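Local structure of separin (Saccharomyces cerevisiae, 5U1T) at residues E1264-H1267 / Q1268-S1272; D1309-Y1312 / F1313-I1317; I1283-E1286 / D1287-E1291. The protein cleaves the MCD1/SCC1 subunit of cohesin at the onset of anaphase as a caspase-like cysteine protease, and so plays a central part in chromosome segregation. All coordinates share one frame; numbering follows the deposited sequence.

Contact 1 (E1264-H1267 / Q1268-S1272); sequences EILH and QNLPS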
ATOM      1  N   GLU A1264      36.996 -60.110  31.360  1.00 63.30           N
ATOM      2  CA  GLU A1264      38.178 -60.955  31.378  1.00 61.81           C
ATOM      3  C   GLU A1264      38.640 -61.149  29.940  1.00 56.94           C
ATOM      4  O   GLU A1264      39.823 -60.971  29.630  1.00 54.51           O
ATOM      5  CB  GLU A1264      37.898 -62.286  32.056  1.00 63.41           C
ATOM      6  CG  GLU A1264      38.830 -63.449  31.654  1.00 62.32           C
ATOM      7  CD  GLU A1264      38.149 -64.824  31.870  1.00 69.08           C
ATOM      8  OE1 GLU A1264      36.946 -64.844  32.244  1.00 67.57           O
ATOM      9  OE2 GLU A1264      38.803 -65.886  31.689  1.00 78.05           O
ATOM     10  N   ILE A1265      37.702 -61.464  29.060  1.00 47.47           N
ATOM     11  CA  ILE A1265      38.042 -61.632  27.654  1.00 52.97           C
ATOM     12  C   ILE A1265      38.730 -60.388  27.047  1.00 56.20           C
ATOM     13  O   ILE A1265      39.732 -60.521  26.338  1.00 57.13           O
ATOM     14  CB  ILE A1265      36.800 -62.008  26.841  1.00 50.61           C
ATOM     15  CG1 ILE A1265      36.365 -63.422  27.228  1.00 43.94           C
ATOM     16  CG2 ILE A1265      37.088 -61.917  25.345  1.00 53.26           C
ATOM     17  CD1 ILE A1265      34.950 -63.729  26.939  1.00 49.30           C
ATOM     18  N   LEU A1266      38.238 -59.188  27.348  1.00 51.30           N
ATOM     19  CA  LEU A1266      38.904 -57.969  26.882  1.00 52.54           C
ATOM     20  C   LEU A1266      40.305 -57.808  27.494  1.00 50.71           C
ATOM     21  O   LEU A1266      41.239 -57.325  26.834  1.00 49.35           O
ATOM     22  CB  LEU A1266      38.047 -56.736  27.188  1.00 53.89           C
ATOM     23  CG  LEU A1266      36.752 -56.568  26.374  1.00 54.73           C
ATOM     24  CD1 LEU A1266      36.055 -55.217  26.640  1.00 52.92           C
ATOM     25  CD2 LEU A1266      37.011 -56.757  24.880  1.00 46.95           C
ATOM     26  N   HIS A1267      40.440 -58.240  28.751  1.00 54.22           N
ATOM     27  CA  HIS A1267      41.677 -58.097  29.514  1.00 49.93           C
ATOM     28  C   HIS A1267      42.795 -58.898  28.885  1.00 49.08           C
ATOM     29  O   HIS A1267      43.918 -58.425  28.775  1.00 49.86           O
ATOM     30  CB  HIS A1267      41.474 -58.531  30.966  1.00 48.45           C
ATOM     31  CG  HIS A1267      42.631 -58.225  31.870  1.00 44.42           C
ATOM     32  ND1 HIS A1267      42.598 -58.457  33.224  1.00 39.88           N
ATOM     33  CD2 HIS A1267      43.855 -57.699  31.612  1.00 49.83           C
ATOM     34  CE1 HIS A1267      43.742 -58.089  33.765  1.00 43.45           C
ATOM     35  NE2 HIS A1267      44.527 -57.635  32.812  1.00 42.91           N
ATOM     36  N   GLN A1268      42.488 -60.107  28.448  1.00 54.12           N
ATOM     37  CA  GLN A1268      43.537 -60.991  27.982  1.00 54.42           C
ATOM     38  C   GLN A1268      43.810 -60.853  26.488  1.00 54.04           C
ATOM     39  O   GLN A1268      44.815 -61.357  25.996  1.00 57.04           O
ATOM     40  CB  GLN A1268      43.194 -62.442  28.333  1.00 53.24           C
ATOM     41  CG  GLN A1268      42.128 -63.080  27.462  1.00 62.88           C
ATOM     42  CD  GLN A1268      41.791 -64.531  27.883  1.00 72.82           C
ATOM     43  OE1 GLN A1268      40.727 -64.798  28.493  1.00 67.83           O
ATOM     44  NE2 GLN A1268      42.702 -65.470  27.554  1.00 66.22           N
ATOM     45  N   ASN A1269      42.954 -60.137  25.771  1.00 54.74           N
ATOM     46  CA  ASN A1269      43.051 -60.120  24.315  1.00 51.39           C
ATOM     47  C   ASN A1269      43.269 -58.755  23.655  1.00 53.37           C
ATOM     48  O   ASN A1269      43.550 -58.691  22.456  1.00 51.01           O
ATOM     49  CB  ASN A1269      41.802 -60.765  23.738  1.00 50.84           C
ATOM     50  CG  ASN A1269      41.762 -62.240  23.991  1.00 57.96           C
ATOM     51  OD1 ASN A1269      42.752 -62.938  23.754  1.00 59.14           O
ATOM     52  ND2 ASN A1269      40.633 -62.735  24.506  1.00 57.49           N
ATOM     53  N   LEU A1270      43.144 -57.684  24.437  1.00 48.42           N
ATOM     54  CA  LEU A1270      43.448 -56.325  23.976  1.00 49.58           C
ATOM     55  C   LEU A1270      44.849 -55.868  24.406  1.00 47.77           C
ATOM     56  O   LEU A1270      45.143 -55.814  25.592  1.00 49.49           O
ATOM     57  CB  LEU A1270      42.412 -55.340  24.512  1.00 50.17           C
ATOM     58  CG  LEU A1270      41.161 -55.028  23.705  1.00 49.87           C
ATOM     59  CD1 LEU A1270      40.663 -56.234  22.963  1.00 42.55           C
ATOM     60  CD2 LEU A1270      40.101 -54.487  24.646  1.00 51.35           C
ATOM     61  N   PRO A1271      45.700 -55.497  23.440  1.00 47.19           N
ATOM     62  CA  PRO A1271      47.086 -55.109  23.715  1.00 44.82           C
ATOM     63  C   PRO A1271      47.213 -54.093  24.841  1.00 49.57           C
ATOM     64  O   PRO A1271      48.172 -54.142  25.608  1.00 55.04           O
ATOM     65  CB  PRO A1271      47.558 -54.488  22.402  1.00 39.58           C
ATOM     66  CG  PRO A1271      46.621 -54.911  21.387  1.00 48.78           C
ATOM     67  CD  PRO A1271      45.326 -55.271  22.034  1.00 53.26           C
ATOM     68  N   SER A1272      46.259 -53.180  24.943  1.00 52.85           N
ATOM     69  CA  SER A1272      46.337 -52.138  25.946  1.00 51.35           C
ATOM     70  C   SER A1272      46.172 -52.694  27.346  1.00 50.96           C
ATOM     71  O   SER A1272      46.872 -52.280  28.273  1.00 49.57           O
ATOM     72  CB  SER A1272      45.278 -51.076  25.692  1.00 50.07           C
ATOM     73  OG  SER A1272      45.655 -49.878  26.339  1.00 49.73           O
TER
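Glu1264 O takes the N-H of Gln1268 at 3.0 Å and Leu1266 O takes that of Leu1270 at 3.1 Å, the last i to i+4 bonds of a helix that ends at Asn1269. Between them the ladder frays: within the helix Asn1269 N makes two weak bonds, one to Ile1265 O and one to Leu1266 O. Leu1270 is the first residue to leave helical angles and is also the N-cap of the helix beginning at Pro1271. A proline suits that first turn, where an N-H is not needed by the helix.

At Ile1265 O the side chain of Asn1269 helps out. With its CG beside its own backbone N (chi1 -70°), its ND2 comes back to within 3.0 Å of Ile1265 O; the bond is bent and weak. The stronger partner of ND2 is Gln1338 OE1, so the amide suits a buried helix end by holding a carbonyl of its own helix and a side chain of another. The Ile1265 and Asn1269 side chains cross obliquely, with Ile1265 CG2 3.7 Å from Asn1269 ND2.

On the inner side, Leu1266 and Leu1270 run alongside each other, with Leu1266 CD2 3.8 Å from Leu1270 CD2. On the outer side Glu1264 and Gln1268 are also parallel neighbours, their carboxylate and amide planes only 13° apart; such long polar chains are at home on an exposed surface.

Ile1265, Gln1268 and Asn1269 face helix 1332-1347, where Gln1338 lies, while the ring of His1267 meets Phe1282 edge-to-face in the loop leading to helix 1287-1294.

Contact 2 (D1309-Y1312 / F1313-I1317); sequences DLIY and FVLDI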
ATOM      1  N   ASP A1309      31.034 -56.374  14.091  1.00 53.89           N
ATOM      2  CA  ASP A1309      30.603 -54.992  14.162  1.00 51.43           C
ATOM      3  C   ASP A1309      30.419 -54.515  15.592  1.00 54.22           C
ATOM      4  O   ASP A1309      30.727 -53.373  15.891  1.00 52.28           O
ATOM      5  CB  ASP A1309      29.303 -54.797  13.389  1.00 60.75           C
ATOM      6  CG  ASP A1309      29.475 -55.036  11.913  1.00 62.01           C
ATOM      7  OD1 ASP A1309      30.636 -55.048  11.453  1.00 66.14           O
ATOM      8  OD2 ASP A1309      28.460 -55.218  11.211  1.00 64.13           O
ATOM      9  N   LEU A1310      29.900 -55.370  16.475  1.00 54.45           N
ATOM     10  CA  LEU A1310      29.851 -55.032  17.894  1.00 48.07           C
ATOM     11  C   LEU A1310      31.231 -54.810  18.472  1.00 51.43           C
ATOM     12  O   LEU A1310      31.406 -53.936  19.311  1.00 51.12           O
ATOM     13  CB  LEU A1310      29.159 -56.108  18.702  1.00 52.16           C
ATOM     14  CG  LEU A1310      27.674 -55.926  18.910  1.00 60.08           C
ATOM     15  CD1 LEU A1310      27.248 -56.706  20.126  1.00 64.82           C
ATOM     16  CD2 LEU A1310      27.341 -54.469  19.080  1.00 61.96           C
ATOM     17  N   ILE A1311      32.200 -55.612  18.034  1.00 51.52           N
ATOM     18  CA  ILE A1311      33.574 -55.490  18.525  1.00 52.65           C
ATOM     19  C   ILE A1311      34.086 -54.105  18.151  1.00 50.06           C
ATOM     20  O   ILE A1311      34.563 -53.351  18.998  1.00 50.69           O
ATOM     21  CB  ILE A1311      34.527 -56.579  17.939  1.00 52.82           C
ATOM     22  CG1 ILE A1311      33.900 -57.974  17.985  1.00 54.34           C
ATOM     23  CG2 ILE A1311      35.849 -56.578  18.635  1.00 47.02           C
ATOM     24  CD1 ILE A1311      34.043 -58.665  19.235  1.00 48.75           C
ATOM     25  N   TYR A1312      33.950 -53.781  16.871  1.00 47.67           N
ATOM     26  CA  TYR A1312      34.349 -52.490  16.341  1.00 53.16           C
ATOM     27  C   TYR A1312      33.780 -51.339  17.147  1.00 52.06           C
ATOM     28  O   TYR A1312      34.471 -50.354  17.440  1.00 49.63           O
ATOM     29  CB  TYR A1312      33.898 -52.360  14.898  1.00 46.31           C
ATOM     30  CG  TYR A1312      34.650 -53.256  13.961  1.00 57.92           C
ATOM     31  CD1 TYR A1312      35.823 -53.887  14.363  1.00 50.68           C
ATOM     32  CD2 TYR A1312      34.186 -53.470  12.661  1.00 59.52           C
ATOM     33  CE1 TYR A1312      36.514 -54.707  13.501  1.00 59.61           C
ATOM     34  CE2 TYR A1312      34.868 -54.293  11.776  1.00 61.05           C
ATOM     35  CZ  TYR A1312      36.033 -54.908  12.197  1.00 67.18           C
ATOM     36  OH  TYR A1312      36.714 -55.728  11.307  1.00 73.82           O
ATOM     37  N   PHE A1313      32.511 -51.482  17.495  1.00 47.23           N
ATOM     38  CA  PHE A1313      31.821 -50.491  18.274  1.00 47.66           C
ATOM     39  C   PHE A1313      32.490 -50.324  19.630  1.00 50.33           C
ATOM     40  O   PHE A1313      32.779 -49.200  20.056  1.00 51.57           O
ATOM     41  CB  PHE A1313      30.346 -50.872  18.431  1.00 51.31           C
ATOM     42  CG  PHE A1313      29.557 -49.876  19.206  1.00 50.56           C
ATOM     43  CD1 PHE A1313      29.465 -48.557  18.764  1.00 55.63           C
ATOM     44  CD2 PHE A1313      28.921 -50.237  20.375  1.00 47.48           C
ATOM     45  CE1 PHE A1313      28.746 -47.610  19.481  1.00 53.67           C
ATOM     46  CE2 PHE A1313      28.193 -49.308  21.100  1.00 55.85           C
ATOM     47  CZ  PHE A1313      28.111 -47.985  20.655  1.00 56.83           C
ATOM     48  N   VAL A1314      32.756 -51.449  20.298  1.00 48.46           N
ATOM     49  CA  VAL A1314      33.355 -51.409  21.620  1.00 49.49           C
ATOM     50  C   VAL A1314      34.814 -50.906  21.559  1.00 51.55           C
ATOM     51  O   VAL A1314      35.216 -50.038  22.342  1.00 49.13           O
ATOM     52  CB  VAL A1314      33.273 -52.791  22.303  1.00 53.14           C
ATOM     53  CG1 VAL A1314      33.815 -52.718  23.713  1.00 46.86           C
ATOM     54  CG2 VAL A1314      31.821 -53.248  22.336  1.00 48.29           C
ATOM     55  N   LEU A1315      35.588 -51.432  20.618  1.00 47.31           N
ATOM     56  CA  LEU A1315      36.928 -50.925  20.382  1.00 44.47           C
ATOM     57  C   LEU A1315      36.906 -49.415  20.149  1.00 47.21           C
ATOM     58  O   LEU A1315      37.757 -48.685  20.654  1.00 47.21           O
ATOM     59  CB  LEU A1315      37.568 -51.630  19.190  1.00 45.16           C
ATOM     60  CG  LEU A1315      37.798 -53.130  19.309  1.00 49.14           C
ATOM     61  CD1 LEU A1315      38.626 -53.645  18.155  1.00 49.17           C
ATOM     62  CD2 LEU A1315      38.453 -53.452  20.621  1.00 54.17           C
ATOM     63  N   ASP A1316      35.916 -48.947  19.393  1.00 49.71           N
ATOM     64  CA  ASP A1316      35.785 -47.526  19.141  1.00 47.52           C
ATOM     65  C   ASP A1316      35.526 -46.768  20.443  1.00 47.94           C
ATOM     66  O   ASP A1316      36.156 -45.754  20.684  1.00 51.62           O
ATOM     67  CB  ASP A1316      34.686 -47.248  18.123  1.00 51.84           C
ATOM     68  CG  ASP A1316      35.169 -47.350  16.692  1.00 49.64           C
ATOM     69  OD1 ASP A1316      36.384 -47.473  16.463  1.00 48.42           O
ATOM     70  OD2 ASP A1316      34.326 -47.290  15.781  1.00 58.13           O
ATOM     71  N   ILE A1317      34.628 -47.253  21.293  1.00 46.76           N
ATOM     72  CA  ILE A1317      34.386 -46.587  22.571  1.00 42.24           C
ATOM     73  C   ILE A1317      35.683 -46.422  23.352  1.00 53.52           C
ATOM     74  O   ILE A1317      35.980 -45.339  23.860  1.00 60.24           O
ATOM     75  CB  ILE A1317      33.398 -47.351  23.466  1.00 54.55           C
ATOM     76  CG1 ILE A1317      32.041 -47.542  22.768  1.00 49.06           C
ATOM     77  CG2 ILE A1317      33.254 -46.639  24.819  1.00 51.04           C
ATOM     78  CD1 ILE A1317      30.953 -48.169  23.653  1.00 50.19           C
TER
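Phe1313 N stands obliquely to the ring of Tyr1312, and Leu1310 O obliquely to the ring of Phe1313; the two rings stand well apart and do not stack on each other. This is the regular alpha-helical repeat in the middle of helix 1303-1320, where consecutive residues are fanned out round the axis. Torsions widen the fan: the Phe1313 ring is trans to its own N (chi1 -179°), whereas that of Tyr1312 lies beside its N (chi1 -70°). Phenylalanine suits the buried side, packing on Val1289 and Thr959, and tyrosine the partly exposed one, where a polar hydroxyl probably costs little.

Another flat group, the Asp1316 carboxylate, is one turn on from Tyr1312. Its OD2 is hydrogen-bonded to Ser958 OG, which ties this face of the helix to the chain before strand 960-962.

Four backbone bonds carry the repeat. Phe1313 N binds Asp1309 O at 3.1 Å and Val1314 N binds Leu1310 O at 3.0 Å, both donors tilted from the carbonyl plane. Asp1316 N reaches Tyr1312 O in the same tilted way, while Leu1315 N meets Ile1311 O nearly head-on, with an N-H...O angle of 173°.

Branched apolar chains line other buried sides of the helix: Leu1310 and Val1314 pack against Phe1293, and Ile1311 against Leu1335 and Leu1339. Ile1311 and Leu1315 point the same way side by side, the CG2 of Ile1311 lying 4.0 Å from the CG of Leu1315.

Contact 3 (I1283-E1286 / D1287-E1291); sequences IKVE and DWVIE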
ATOM      1  N   ILE A1283      39.075 -48.343  30.952  1.00 53.30           N
ATOM      2  CA  ILE A1283      37.791 -47.739  30.592  1.00 54.24           C
ATOM      3  C   ILE A1283      36.666 -48.761  30.663  1.00 51.72           C
ATOM      4  O   ILE A1283      36.704 -49.764  29.976  1.00 51.28           O
ATOM      5  CB  ILE A1283      37.802 -47.156  29.179  1.00 51.38           C
ATOM      6  CG1 ILE A1283      38.821 -46.048  29.079  1.00 45.42           C
ATOM      7  CG2 ILE A1283      36.445 -46.628  28.809  1.00 48.36           C
ATOM      8  CD1 ILE A1283      39.119 -45.708  27.653  1.00 51.35           C
ATOM      9  N   LYS A1284      35.653 -48.498  31.476  1.00 54.52           N
ATOM     10  CA  LYS A1284      34.539 -49.422  31.583  1.00 53.73           C
ATOM     11  C   LYS A1284      33.392 -48.986  30.669  1.00 58.25           C
ATOM     12  O   LYS A1284      33.042 -47.811  30.609  1.00 62.02           O
ATOM     13  CB  LYS A1284      34.089 -49.543  33.046  1.00 60.95           C
ATOM     14  CG  LYS A1284      35.193 -50.109  34.009  1.00 66.21           C
ATOM     15  CD  LYS A1284      35.230 -51.669  34.120  1.00 65.25           C
ATOM     16  CE  LYS A1284      36.328 -52.157  35.107  1.00 69.68           C
ATOM     17  NZ  LYS A1284      36.084 -53.513  35.781  1.00 73.82           N
ATOM     18  N   VAL A1285      32.847 -49.946  29.928  1.00 52.32           N
ATOM     19  CA  VAL A1285      31.776 -49.715  28.963  1.00 52.98           C
ATOM     20  C   VAL A1285      30.419 -49.830  29.641  1.00 52.50           C
ATOM     21  O   VAL A1285      30.262 -50.620  30.547  1.00 62.72           O
ATOM     22  CB  VAL A1285      31.871 -50.730  27.801  1.00 51.54           C
ATOM     23  CG1 VAL A1285      30.641 -50.721  26.986  1.00 50.56           C
ATOM     24  CG2 VAL A1285      33.058 -50.426  26.925  1.00 50.63           C
ATOM     25  N   GLU A1286      29.448 -49.032  29.226  1.00 58.31           N
ATOM     26  CA  GLU A1286      28.091 -49.104  29.782  1.00 55.88           C
ATOM     27  C   GLU A1286      27.416 -50.471  29.594  1.00 58.52           C
ATOM     28  O   GLU A1286      27.702 -51.188  28.636  1.00 58.41           O
ATOM     29  CB  GLU A1286      27.230 -48.010  29.152  1.00 56.71           C
ATOM     30  CG  GLU A1286      27.318 -46.682  29.860  1.00 63.50           C
ATOM     31  CD  GLU A1286      26.156 -46.472  30.818  1.00 63.96           C
ATOM     32  OE1 GLU A1286      24.994 -46.773  30.435  1.00 62.72           O
ATOM     33  OE2 GLU A1286      26.404 -46.003  31.952  1.00 70.27           O
ATOM     34  N   ASP A1287      26.512 -50.820  30.500  1.00 56.90           N
ATOM     35  CA  ASP A1287      25.889 -52.141  30.467  1.00 56.67           C
ATOM     36  C   ASP A1287      25.129 -52.411  29.179  1.00 61.07           C
ATOM     37  O   ASP A1287      25.165 -53.537  28.669  1.00 63.84           O
ATOM     38  CB  ASP A1287      24.924 -52.328  31.635  1.00 60.32           C
ATOM     39  CG  ASP A1287      25.625 -52.649  32.926  1.00 60.12           C
ATOM     40  OD1 ASP A1287      26.856 -52.831  32.907  1.00 65.24           O
ATOM     41  OD2 ASP A1287      24.945 -52.718  33.964  1.00 56.79           O
ATOM     42  N   TRP A1288      24.440 -51.399  28.653  1.00 55.75           N
ATOM     43  CA  TRP A1288      23.550 -51.640  27.528  1.00 55.25           C
ATOM     44  C   TRP A1288      24.357 -51.995  26.299  1.00 53.69           C
ATOM     45  O   TRP A1288      23.834 -52.613  25.380  1.00 56.36           O
ATOM     46  CB  TRP A1288      22.650 -50.435  27.248  1.00 51.77           C
ATOM     47  CG  TRP A1288      23.367 -49.221  26.745  1.00 52.54           C
ATOM     48  CD1 TRP A1288      23.850 -48.205  27.502  1.00 54.06           C
ATOM     49  CD2 TRP A1288      23.686 -48.893  25.377  1.00 50.60           C
ATOM     50  NE1 TRP A1288      24.447 -47.260  26.703  1.00 52.67           N
ATOM     51  CE2 TRP A1288      24.363 -47.655  25.395  1.00 51.86           C
ATOM     52  CE3 TRP A1288      23.460 -49.518  24.144  1.00 51.23           C
ATOM     53  CZ2 TRP A1288      24.816 -47.022  24.229  1.00 49.13           C
ATOM     54  CZ3 TRP A1288      23.921 -48.888  22.978  1.00 54.29           C
ATOM     55  CH2 TRP A1288      24.593 -47.655  23.036  1.00 53.08           C
ATOM     56  N   VAL A1289      25.630 -51.611  26.282  1.00 50.83           N
ATOM     57  CA  VAL A1289      26.522 -51.971  25.180  1.00 53.22           C
ATOM     58  C   VAL A1289      26.918 -53.443  25.282  1.00 57.54           C
ATOM     59  O   VAL A1289      26.924 -54.173  24.286  1.00 51.90           O
ATOM     60  CB  VAL A1289      27.789 -51.101  25.168  1.00 48.90           C
ATOM     61  CG1 VAL A1289      28.772 -51.565  24.091  1.00 46.43           C
ATOM     62  CG2 VAL A1289      27.425 -49.620  24.988  1.00 55.35           C
ATOM     63  N   ILE A1290      27.245 -53.853  26.506  1.00 56.65           N
ATOM     64  CA  ILE A1290      27.531 -55.238  26.818  1.00 53.80           C
ATOM     65  C   ILE A1290      26.314 -56.092  26.500  1.00 53.05           C
ATOM     66  O   ILE A1290      26.457 -57.151  25.902  1.00 52.71           O
ATOM     67  CB  ILE A1290      27.944 -55.406  28.301  1.00 59.57           C
ATOM     68  CG1 ILE A1290      29.101 -54.456  28.626  1.00 57.73           C
ATOM     69  CG2 ILE A1290      28.345 -56.844  28.613  1.00 54.04           C
ATOM     70  CD1 ILE A1290      29.498 -54.451  30.097  1.00 54.68           C
ATOM     71  N   GLU A1291      25.121 -55.611  26.859  1.00 56.46           N
ATOM     72  CA  GLU A1291      23.877 -56.359  26.635  1.00 54.22           C
ATOM     73  C   GLU A1291      23.648 -56.677  25.170  1.00 52.35           C
ATOM     74  O   GLU A1291      22.979 -57.644  24.835  1.00 57.34           O
ATOM     75  CB  GLU A1291      22.665 -55.596  27.171  1.00 55.08           C
ATOM     76  CG  GLU A1291      22.553 -55.601  28.676  1.00 65.17           C
ATOM     77  CD  GLU A1291      21.498 -54.637  29.185  1.00 65.83           C
ATOM     78  OE1 GLU A1291      21.442 -54.383  30.421  1.00 68.94           O
ATOM     79  OE2 GLU A1291      20.725 -54.134  28.341  1.00 68.02           O
TER
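A bend at chi2 of Glu1286 (-98°) and a Trp1288 chi1 of 67°, which sets CG between backbone N and carbonyl carbon, bring carboxylate and indole together. Glu1286 OE1 arrives in the ring plane at the edge, 3.5 Å from Trp1288 CD1, the two flat groups turned 54° apart. The ring N-H is used otherwise: Trp1288 NE1 donates to Pro963 O. Over one face of the indole, Val1289 CG2 sits 3.6 Å above the plane. A leucine in place of Trp1288 would remove both N-H and flat face, and would probably leave Pro963 O without its donor and a gap beside Val1289.

The contact is a helix start. Glu1286 holds the N-cap position, and its carbonyl oxygen is the first acceptor: Val1289 N binds Glu1286 O at 3.2 Å from above the carbonyl plane, and Ile1290 N binds it weakly. Asp1287 follows in the first turn, where an acidic side chain probably interacts favourably with the helix dipole; its OD1 makes a salt bridge to Lys1259.

At the same junction, Val1285 and Val1289 cross at about a right angle, the CG1 of Val1285 being 3.4 Å from the CB of Val1289. Compact beta-branched chains suit this buried meeting of loop and first turn.

These valines pack on Val1314 of helix 1303-1320, Ile1290 rests on Phe1258 and Lys1259 of helix 1252-1269, and Trp1288 lies against Arg1157 and Thr1159 of strand 1157-1163.

Contacts 1, 3 and 2 follow one another along the chain as a helix end, a helix start and a helix middle, all away from the probable catalytic cysteine. Contacts 2 and 3 are buried and share one apolar seam: Phe1313 CE2 lies 3.8 Å from Val1289 CG1, and Val1314 meets both valines of contact 3. Contact 1 is half surface and reaches contact 2 through Leu1270 and Leu1315, while its atoms stay about 6 Å from contact 3 at the nearest. The chemistry follows position: a side-chain amide assists at the helix end, regular backbone bonds and apolar packing dominate in the middle, and two acidic residues, Glu1286 and Asp1287, open the helix at the start.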